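Side-chain contact in DNA repair protein PprA (Deinococcus deserti, PDB 6MC8), which probably binds DNA and forms filaments, with roles in DNA damage repair and genome segregation: residues T150-G154 against L155-R159. The protein carries 2 engineered substitutions. Numbering follows the deposited sequence.
Sequences TLRPG and LGQLR
The loop carrying L151 and R152 folds back through an inverse gamma turn centred on P153 to face the first turn of helix 156-163, where Q157 and L158 meet it; L155 holds the N-cap position. Q157 reaches out across the turn, its chain extended beyond CG (chi2 172°), and its OE1 accepts a weak hydrogen bond from R152 N at 3.3 Å. A water gives a second hold, donating to Q157 OE1 and to R152 O, at 2.9 Å from each. Another donates weakly to G154 O and accepts from L158 N. R152 crosses Q157 at about a right angle; the Q157 amide lies over one face of the R152 guanidinium, toward its rim, with the planes tilted 54° apart. R152 NH1 and Q157 NE2, both donors, approach closely, a placement that is doubtful. On the apolar side, L151 CD2 touches L158 CG at 3.8 Å, and both leucines also pack on T170 of strand 168-176. An alanine in place of Q157 would probably leave R152 N and the bridging water without their shared acceptor, and that part of the loop less firmly held to the helix. Beyond the chain itself, one amide oxygen, two waters and a small leucine contact hold the loop against the helix start, a partly hydrated link with a single weak direct hydrogen bond between the segments.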
loop_
_atom_site.group_PDB
_atom_site.type_symbol
_atom_site.label_atom_id
_atom_site.label_comp_id
_atom_site.label_asym_id
_atom_site.label_seq_id
_atom_site.Cartn_x
_atom_site.Cartn_y
_atom_site.Cartn_z
ATOM N N THR A 150 -14.591 4.952 5.382
ATOM C CA THR A 150 -15.892 5.073 6.029
ATOM C C THR A 150 -16.906 4.400 5.113
ATOM O O THR A 150 -17.280 4.944 4.073
ATOM C CB THR A 150 -16.243 6.533 6.289
ATOM O OG1 THR A 150 -15.247 7.123 7.129
ATOM C CG2 THR A 150 -17.583 6.636 6.980
ATOM N N LEU A 151 -17.343 3.204 5.492
ATOM C CA LEU A 151 -18.239 2.437 4.642
ATOM C C LEU A 151 -19.660 2.980 4.710
ATOM O O LEU A 151 -20.256 3.066 5.787
ATOM C CB LEU A 151 -18.213 0.962 5.038
ATOM C CG LEU A 151 -16.954 0.153 4.717
ATOM C CD1 LEU A 151 -17.024 -1.214 5.353
ATOM C CD2 LEU A 151 -16.794 0.012 3.224
ATOM N N ARG A 152 -20.190 3.353 3.556
ATOM C CA ARG A 152 -21.590 3.707 3.385
ATOM C C ARG A 152 -22.377 2.463 2.985
ATOM O O ARG A 152 -21.799 1.497 2.485
ATOM C CB ARG A 152 -21.691 4.843 2.365
ATOM C CG ARG A 152 -21.161 4.545 0.993
ATOM C CD ARG A 152 -21.405 5.740 0.089
ATOM N NE ARG A 152 -20.925 5.521 -1.265
ATOM C CZ ARG A 152 -19.740 5.924 -1.698
ATOM N NH1 ARG A 152 -18.943 6.596 -0.885
ATOM N NH2 ARG A 152 -19.366 5.688 -2.949
ATOM N N PRO A 153 -23.768 2.420 3.220
ATOM C CA PRO A 153 -24.503 1.146 3.188
ATOM C C PRO A 153 -24.600 0.456 1.827
ATOM O O PRO A 153 -25.679 0.330 1.250
ATOM C CB PRO A 153 -25.892 1.543 3.691
ATOM C CG PRO A 153 -25.691 2.749 4.468
ATOM C CD PRO A 153 -24.631 3.492 3.750
ATOM N N GLY A 154 -23.462 -0.022 1.327
ATOM C CA GLY A 154 -23.426 -0.805 0.112
ATOM C C GLY A 154 -22.321 -1.845 0.167
ATOM O O GLY A 154 -21.692 -2.061 1.204
ATOM N N LEU A 155 -22.116 -2.493 -0.975
ATOM C CA LEU A 155 -21.008 -3.418 -1.157
ATOM C C LEU A 155 -20.122 -2.977 -2.321
ATOM O O LEU A 155 -19.191 -3.691 -2.701
ATOM C CB LEU A 155 -21.555 -4.840 -1.348
ATOM C CG LEU A 155 -20.695 -6.089 -1.124
ATOM C CD1 LEU A 155 -20.259 -6.155 0.318
ATOM C CD2 LEU A 155 -21.457 -7.340 -1.487
ATOM N N GLY A 156 -20.374 -1.783 -2.864
ATOM C CA GLY A 156 -19.644 -1.335 -4.039
ATOM C C GLY A 156 -18.275 -0.777 -3.707
ATOM O O GLY A 156 -17.350 -0.852 -4.519
ATOM N N GLN A 157 -18.137 -0.183 -2.519
ATOM C CA GLN A 157 -16.819 0.207 -2.030
ATOM C C GLN A 157 -15.929 -1.007 -1.808
ATOM O O GLN A 157 -14.779 -1.031 -2.252
ATOM C CB GLN A 157 -16.946 1.014 -0.740
ATOM C CG GLN A 157 -17.213 2.491 -0.918
ATOM C CD GLN A 157 -17.506 3.178 0.395
ATOM O OE1 GLN A 157 -17.847 2.533 1.369
ATOM N NE2 GLN A 157 -17.297 4.478 0.444
ATOM N N LEU A 158 -16.456 -2.035 -1.144
ATOM C CA LEU A 158 -15.651 -3.206 -0.812
ATOM C C LEU A 158 -15.321 -4.033 -2.044
ATOM O O LEU A 158 -14.302 -4.724 -2.066
ATOM C CB LEU A 158 -16.374 -4.062 0.223
ATOM C CG LEU A 158 -16.438 -3.463 1.620
ATOM C CD1 LEU A 158 -17.377 -4.251 2.496
ATOM C CD2 LEU A 158 -15.048 -3.445 2.219
ATOM N N ARG A 159 -16.159 -3.970 -3.077
ATOM C CA ARG A 159 -15.917 -4.764 -4.277
ATOM C C ARG A 159 -14.701 -4.257 -5.040
ATOM O O ARG A 159 -13.904 -5.045 -5.553
ATOM C CB ARG A 159 -17.161 -4.760 -5.163
ATOM C CG ARG A 159 -17.046 -5.620 -6.400
ATOM C CD ARG A 159 -18.366 -5.709 -7.121
ATOM N NE ARG A 159 -19.342 -6.458 -6.339
ATOM C CZ ARG A 159 -19.451 -7.781 -6.358
ATOM N NH1 ARG A 159 -18.650 -8.500 -7.131
ATOM N NH2 ARG A 159 -20.365 -8.387 -5.616
HETATM O O HOH W 1 -19.955 0.904 0.333
HETATM O O HOH W 2 -19.224 -1.287 0.488
#